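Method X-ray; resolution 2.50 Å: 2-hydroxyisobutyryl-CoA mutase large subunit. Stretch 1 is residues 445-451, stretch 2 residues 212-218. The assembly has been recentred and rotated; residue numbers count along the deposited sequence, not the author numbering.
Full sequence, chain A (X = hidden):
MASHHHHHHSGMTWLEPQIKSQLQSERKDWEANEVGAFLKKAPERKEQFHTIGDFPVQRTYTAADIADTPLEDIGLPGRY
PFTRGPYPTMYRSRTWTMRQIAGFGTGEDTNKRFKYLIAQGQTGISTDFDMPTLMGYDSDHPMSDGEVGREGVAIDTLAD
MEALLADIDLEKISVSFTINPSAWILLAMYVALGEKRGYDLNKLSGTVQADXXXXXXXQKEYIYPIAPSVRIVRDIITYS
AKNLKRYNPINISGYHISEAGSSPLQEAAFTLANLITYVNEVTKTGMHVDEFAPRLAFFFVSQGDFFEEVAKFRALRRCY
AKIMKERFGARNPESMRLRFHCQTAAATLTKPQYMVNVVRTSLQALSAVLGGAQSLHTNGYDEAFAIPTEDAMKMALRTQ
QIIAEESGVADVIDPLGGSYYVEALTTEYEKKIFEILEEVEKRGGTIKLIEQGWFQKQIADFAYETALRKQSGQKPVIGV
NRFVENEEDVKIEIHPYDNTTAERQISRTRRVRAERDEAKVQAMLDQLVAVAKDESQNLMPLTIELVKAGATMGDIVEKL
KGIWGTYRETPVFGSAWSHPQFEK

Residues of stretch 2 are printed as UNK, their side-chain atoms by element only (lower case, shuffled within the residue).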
# COMPACT_ATOMS: atom_id res chain seq x y z
N GLY A 445 -32.71 -19.06 -16.34
CA GLY A 445 -31.53 -19.72 -15.81
C GLY A 445 -30.22 -19.35 -16.47
O GLY A 445 -30.20 -18.73 -17.53
N THR A 446 -29.14 -19.78 -15.83
CA THR A 446 -27.76 -19.50 -16.18
C THR A 446 -27.42 -20.02 -17.55
O THR A 446 -27.02 -19.23 -18.39
CB THR A 446 -26.84 -20.00 -15.05
OG1 THR A 446 -27.15 -19.29 -13.86
CG2 THR A 446 -25.40 -19.85 -15.36
N ILE A 447 -27.56 -21.34 -17.76
CA ILE A 447 -27.24 -22.03 -19.02
C ILE A 447 -27.89 -21.40 -20.23
O ILE A 447 -27.18 -21.10 -21.19
CB ILE A 447 -27.33 -23.58 -18.93
CG1 ILE A 447 -26.31 -24.08 -17.87
CG2 ILE A 447 -27.07 -24.23 -20.30
CD1 ILE A 447 -26.32 -25.51 -17.61
N LYS A 448 -29.20 -21.10 -20.15
CA LYS A 448 -29.94 -20.45 -21.24
C LYS A 448 -29.40 -19.06 -21.57
O LYS A 448 -29.22 -18.73 -22.74
CB LYS A 448 -31.46 -20.39 -20.95
CG LYS A 448 -32.12 -21.75 -20.71
CD LYS A 448 -32.02 -22.83 -21.85
CE LYS A 448 -31.06 -24.00 -21.56
NZ LYS A 448 -31.19 -24.60 -20.18
N LEU A 449 -29.09 -18.26 -20.52
CA LEU A 449 -28.54 -16.92 -20.63
C LEU A 449 -27.11 -16.94 -21.16
O LEU A 449 -26.72 -16.00 -21.85
CB LEU A 449 -28.64 -16.17 -19.29
CG LEU A 449 -29.87 -15.28 -19.05
CD1 LEU A 449 -31.13 -15.88 -19.64
CD2 LEU A 449 -30.07 -15.04 -17.56
N ILE A 450 -26.34 -18.01 -20.86
CA ILE A 450 -24.99 -18.23 -21.37
C ILE A 450 -25.14 -18.53 -22.86
O ILE A 450 -24.43 -17.95 -23.68
CB ILE A 450 -24.22 -19.36 -20.60
CG1 ILE A 450 -23.74 -18.86 -19.21
CG2 ILE A 450 -23.06 -19.92 -21.42
CD1 ILE A 450 -23.11 -19.96 -18.27
N GLU A 451 -26.13 -19.38 -23.21
CA GLU A 451 -26.45 -19.71 -24.61
C GLU A 451 -26.94 -18.47 -25.40
O GLU A 451 -26.71 -18.40 -26.61
CB GLU A 451 -27.47 -20.85 -24.69
CG GLU A 451 -26.92 -22.21 -24.30
CD GLU A 451 -27.94 -23.32 -24.08
OE1 GLU A 451 -29.16 -23.04 -24.17
OE2 GLU A 451 -27.51 -24.46 -23.81
N UNK A 212 -16.62 -24.42 -14.99
CA UNK A 212 -16.79 -24.28 -16.44
C UNK A 212 -17.76 -23.17 -16.86
O UNK A 212 -17.59 -22.57 -17.91
c UNK A 212 -18.50 -26.14 -16.89
c UNK A 212 -16.64 -25.64 -18.58
c UNK A 212 -15.17 -25.77 -18.82
c UNK A 212 -17.05 -25.64 -17.11
N UNK A 213 -18.76 -22.87 -16.04
CA UNK A 213 -19.73 -21.83 -16.37
C UNK A 213 -19.07 -20.47 -16.60
O UNK A 213 -19.38 -19.78 -17.59
c UNK A 213 -20.91 -21.81 -15.35
c UNK A 213 -22.69 -23.15 -14.10
c UNK A 213 -22.45 -23.50 -16.52
c UNK A 213 -21.73 -23.16 -15.24
N UNK A 214 -18.04 -20.16 -15.80
CA UNK A 214 -17.31 -18.92 -15.92
C UNK A 214 -16.39 -18.91 -17.13
O UNK A 214 -15.94 -17.86 -17.54
c UNK A 214 -12.99 -19.82 -14.00
c UNK A 214 -16.57 -18.59 -14.60
c UNK A 214 -14.07 -19.01 -14.67
n UNK A 214 -12.84 -21.21 -14.54
c UNK A 214 -15.43 -19.51 -14.22
N UNK A 215 -16.08 -20.11 -17.67
CA UNK A 215 -15.25 -20.28 -18.88
C UNK A 215 -16.05 -19.85 -20.10
O UNK A 215 -15.53 -19.11 -20.93
o UNK A 215 -11.92 -21.04 -16.90
c UNK A 215 -12.47 -21.31 -17.99
o UNK A 215 -12.09 -20.84 -19.08
c UNK A 215 -13.73 -22.16 -17.98
c UNK A 215 -14.79 -21.75 -19.01
N UNK A 216 -17.34 -20.24 -20.17
CA UNK A 216 -18.23 -19.81 -21.26
C UNK A 216 -18.49 -18.31 -21.18
O UNK A 216 -18.52 -17.61 -22.19
c UNK A 216 -18.71 -23.95 -22.89
c UNK A 216 -19.61 -23.00 -20.45
c UNK A 216 -19.55 -20.61 -21.25
c UNK A 216 -18.96 -24.84 -21.86
c UNK A 216 -19.35 -22.09 -21.47
c UNK A 216 -18.92 -22.59 -22.70
o UNK A 216 -18.75 -26.19 -22.04
c UNK A 216 -19.42 -24.37 -20.64
N UNK A 217 -18.66 -17.82 -19.95
CA UNK A 217 -18.94 -16.45 -19.59
C UNK A 217 -17.70 -15.55 -19.81
O UNK A 217 -17.83 -14.44 -20.35
c UNK A 217 -22.52 -16.93 -15.71
c UNK A 217 -19.29 -16.40 -18.08
s UNK A 217 -20.97 -16.14 -16.03
c UNK A 217 -20.69 -16.72 -17.73
N UNK A 218 -16.52 -15.98 -19.31
CA UNK A 218 -15.33 -15.12 -19.30
C UNK A 218 -13.96 -15.69 -19.65
O UNK A 218 -13.26 -15.02 -20.37
c UNK A 218 -15.25 -14.38 -17.97

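Position 212 carries four side-chain carbons. The chain forks at its first carbon, and one arm is two carbons long. None of these atoms comes within reach of stretch 1. A fork at CB with unequal carbon arms is isoleucine, so this is Ile212. Its carbonyl O accepts a backbone hydrogen bond from the N of residue 215 at 2.9 Å.

Position 213 also has four carbons, but the fork lies at the second. Its CB points toward stretch 1. One terminal carbon lies 4.1 Å from CG1 of Ile447 and 4.0 Å from CD1 of Ile450. A fork one carbon beyond CB is leucine: Leu213. The terminal carbon in both contacts is CD2.

Position 214 shows four carbons in a row ending in a nitrogen. CB points away from stretch 1, and nothing there is touched. The unbranched chain with a terminal amine is lysine, Lys214.

Position 215 has three carbons, the third bearing two oxygens. It is out of reach of stretch 1. Two methylene carbons before a carboxylate make it glutamate, Glu215. Its OE2 sits 2.5 Å from NZ of Lys214, a hydrogen-bonded salt bridge between neighbours, made apart from the contact with stretch 1.

Position 216 has one carbon, then a six-carbon ring bearing one oxygen. CB points toward stretch 1 and lies 3.6 Å from CG2 of Ile450, but the end of the side chain leads away. A hydroxylated six-membered ring is tyrosine, Tyr216. Its OH is hydrogen-bonded elsewhere in the structure.

Position 217 has two carbons, a sulfur and a last carbon, unbranched. CB points sideways, yet the end comes nearer to stretch 1. The second carbon lies 4.0 Å from CG1 of Ile450, and the last carbon, beyond the sulfur, 4.1 Å from CG2 of Thr446. The thioether identifies Met217; these atoms are CG and CE.

Position 218 has a single side-chain carbon, out of reach of stretch 1. This is alanine, Ala218.

The contact is apolar packing between two helices whose axes run in roughly the same direction, 26° apart, and approach to 10.4 Å. No hydrogen bond crosses between them. Ile450 is the centre: it touches Leu213, Tyr216 and Met217, and has the largest covered area. Its CD1 also rests 3.8 Å from the backbone O of Leu213. That O already accepts a bond from N of Met217 within the helix, so the methyl packs against a satisfied carbonyl. Earlier on the same helix, Ile447 extends the patch over Leu213, and Thr446 extends it chiefly over the end of Met217.

Stretch 2 (212-218) ILKEYMA
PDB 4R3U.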